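Local coordinates for protein tudor (Drosophila melanogaster, PDB 3NTK), which binds methylated arginines of the Piwi protein Aubergine through extended Tudor domains and is required for primordial germ cell formation during oogenesis, at residues A[160-163]-A[164-168]. Numbering follows the deposited sequence.
Sequences KNIS and EKLQE
Ile162 and Leu166, four residues apart, place their side chains together on the buried face of a short C-terminal helical turn, where Ile162 CG1 lies 4.2 Å from Leu166 CG. With its CG anti to its own carbonyl carbon (chi1 -64°), Leu166 also sets that CG 3.4 Å from Ile162 O. Both side chains continue the packing onto helix 120-131, Ile162 against Leu126 and Leu166 against Phe129, while Ser163 OG hydrogen-bonds to Asp122 of the same helix. The backbone exemplifies how a chain turns off an edge strand: strand 160-161, antiparallel to 151-157 in the OB-fold part of this last extended Tudor domain, gives way at once to residues 162-165. Glu164 N donates to Asn161 O at 2.8 Å, and Lys165 N to Ile162 O at 2.9 Å. Leu166 N adds a weak bond to Ile162 O, and Leu166 is itself the centre of an inverse gamma turn. In contrast to the buried Ile162 and Leu166, Lys160 and Glu164 are exposed and Lys165 partly so, and the contact on this solvent side is loose. Lys165, bent at chi2 and chi3, lays CD 3.8 Å from Lys160 CB, and Glu164 OE2 reaches to 3.9 Å from Lys160 CG. Both touch Lys160 through the methylenes of its stem, and its ammonium group forms no salt bridge with Glu164: Lys160 NZ stays 6.0 Å from Glu164 OE2, with a weak hydrogen bond to Gln158 O.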
ATOM      1  N   LYS A 160       1.332  15.155  16.262  1.00 34.66           N
ATOM      2  CA  LYS A 160       1.192  16.587  15.992  1.00 33.63           C
ATOM      3  C   LYS A 160       0.906  16.780  14.502  1.00 32.11           C
ATOM      4  O   LYS A 160       1.414  16.027  13.671  1.00 28.24           O
ATOM      5  CB  LYS A 160       2.477  17.333  16.356  1.00 35.98           C
ATOM      6  CG  LYS A 160       2.884  17.209  17.814  1.00 39.57           C
ATOM      7  CD  LYS A 160       1.839  17.809  18.734  1.00 42.85           C
ATOM      8  CE  LYS A 160       2.162  17.514  20.190  1.00 45.64           C
ATOM      9  NZ  LYS A 160       2.180  16.044  20.445  1.00 47.96           N
ATOM     10  N   ASN A 161       0.088  17.776  14.165  1.00 31.52           N
ATOM     11  CA  ASN A 161      -0.222  18.043  12.761  1.00 31.98           C
ATOM     12  C   ASN A 161       1.094  18.126  11.995  1.00 31.50           C
ATOM     13  O   ASN A 161       2.012  18.842  12.401  1.00 29.91           O
ATOM     14  CB  ASN A 161      -1.002  19.350  12.617  1.00 36.23           C
ATOM     15  CG  ASN A 161      -2.486  19.177  12.873  1.00 41.23           C
ATOM     16  OD1 ASN A 161      -3.179  18.483  12.127  1.00 44.73           O
ATOM     17  ND2 ASN A 161      -2.983  19.810  13.929  1.00 44.36           N
ATOM     18  N   ILE A 162       1.182  17.386  10.892  1.00 28.22           N
ATOM     19  CA  ILE A 162       2.393  17.339  10.084  1.00 29.27           C
ATOM     20  C   ILE A 162       2.995  18.714   9.777  1.00 30.36           C
ATOM     21  O   ILE A 162       4.213  18.888   9.840  1.00 29.59           O
ATOM     22  CB  ILE A 162       2.136  16.566   8.762  1.00 29.39           C
ATOM     23  CG1 ILE A 162       3.452  16.343   8.016  1.00 29.76           C
ATOM     24  CG2 ILE A 162       1.139  17.315   7.906  1.00 28.72           C
ATOM     25  CD1 ILE A 162       4.417  15.427   8.742  1.00 30.45           C
ATOM     26  N   SER A 163       2.147  19.688   9.465  1.00 31.23           N
ATOM     27  CA  SER A 163       2.615  21.034   9.150  1.00 34.52           C
ATOM     28  C   SER A 163       3.468  21.624  10.277  1.00 36.50           C
ATOM     29  O   SER A 163       4.352  22.447  10.032  1.00 36.67           O
ATOM     30  CB  SER A 163       1.422  21.949   8.868  1.00 34.57           C
ATOM     31  OG  SER A 163       1.842  23.272   8.591  1.00 40.78           O
ATOM     32  N   GLU A 164       3.203  21.202  11.509  1.00 35.64           N
ATOM     33  CA  GLU A 164       3.963  21.698  12.649  1.00 38.41           C
ATOM     34  C   GLU A 164       5.358  21.085  12.710  1.00 36.85           C
ATOM     35  O   GLU A 164       6.296  21.722  13.181  1.00 37.75           O
ATOM     36  CB  GLU A 164       3.227  21.397  13.957  1.00 40.89           C
ATOM     37  CG  GLU A 164       3.957  21.902  15.190  1.00 47.69           C
ATOM     38  CD  GLU A 164       3.268  21.511  16.482  1.00 50.06           C
ATOM     39  OE1 GLU A 164       2.057  21.790  16.618  1.00 52.29           O
ATOM     40  OE2 GLU A 164       3.941  20.928  17.361  1.00 52.09           O
ATOM     41  N   LYS A 165       5.494  19.852  12.229  1.00 35.82           N
ATOM     42  CA  LYS A 165       6.784  19.170  12.253  1.00 35.04           C
ATOM     43  C   LYS A 165       7.661  19.527  11.057  1.00 35.18           C
ATOM     44  O   LYS A 165       8.842  19.183  11.026  1.00 33.92           O
ATOM     45  CB  LYS A 165       6.577  17.654  12.315  1.00 35.64           C
ATOM     46  CG  LYS A 165       5.560  17.223  13.358  1.00 37.57           C
ATOM     47  CD  LYS A 165       5.946  17.657  14.765  1.00 39.76           C
ATOM     48  CE  LYS A 165       7.121  16.860  15.293  1.00 41.72           C
ATOM     49  NZ  LYS A 165       7.313  17.095  16.752  1.00 43.11           N
ATOM     50  N   LEU A 166       7.080  20.199  10.068  1.00 34.89           N
ATOM     51  CA  LEU A 166       7.832  20.624   8.889  1.00 35.04           C
ATOM     52  C   LEU A 166       8.409  21.993   9.237  1.00 36.98           C
ATOM     53  O   LEU A 166       7.857  23.026   8.875  1.00 35.65           O
ATOM     54  CB  LEU A 166       6.912  20.724   7.671  1.00 32.90           C
ATOM     55  CG  LEU A 166       6.268  19.412   7.208  1.00 31.15           C
ATOM     56  CD1 LEU A 166       5.345  19.681   6.030  1.00 32.89           C
ATOM     57  CD2 LEU A 166       7.352  18.414   6.821  1.00 32.40           C
ATOM     58  N   GLN A 167       9.532  21.981   9.946  1.00 38.49           N
ATOM     59  CA  GLN A 167      10.174  23.205  10.403  1.00 40.47           C
ATOM     60  C   GLN A 167      10.650  24.189   9.340  1.00 38.77           C
ATOM     61  O   GLN A 167      10.664  25.393   9.584  1.00 38.19           O
ATOM     62  CB  GLN A 167      11.335  22.848  11.333  1.00 42.75           C
ATOM     63  CG  GLN A 167      10.898  22.039  12.546  1.00 47.43           C
ATOM     64  CD  GLN A 167      12.019  21.825  13.537  1.00 50.06           C
ATOM     65  OE1 GLN A 167      13.036  21.205  13.218  1.00 52.30           O
ATOM     66  NE2 GLN A 167      11.843  22.340  14.747  1.00 51.83           N
ATOM     67  N   GLU A 168      11.033  23.685   8.169  1.00 38.05           N
ATOM     68  CA  GLU A 168      11.517  24.546   7.096  1.00 37.43           C
ATOM     69  C   GLU A 168      10.428  25.365   6.403  1.00 36.35           C
ATOM     70  O   GLU A 168      10.734  26.217   5.571  1.00 35.94           O
ATOM     71  CB  GLU A 168      12.278  23.720   6.052  1.00 39.89           C
ATOM     72  CG  GLU A 168      13.538  23.045   6.588  1.00 44.03           C
ATOM     73  CD  GLU A 168      13.294  21.627   7.082  1.00 47.02           C
ATOM     74  OE1 GLU A 168      12.279  21.394   7.773  1.00 48.19           O
ATOM     75  OE2 GLU A 168      14.126  20.745   6.780  1.00 48.84           O
TER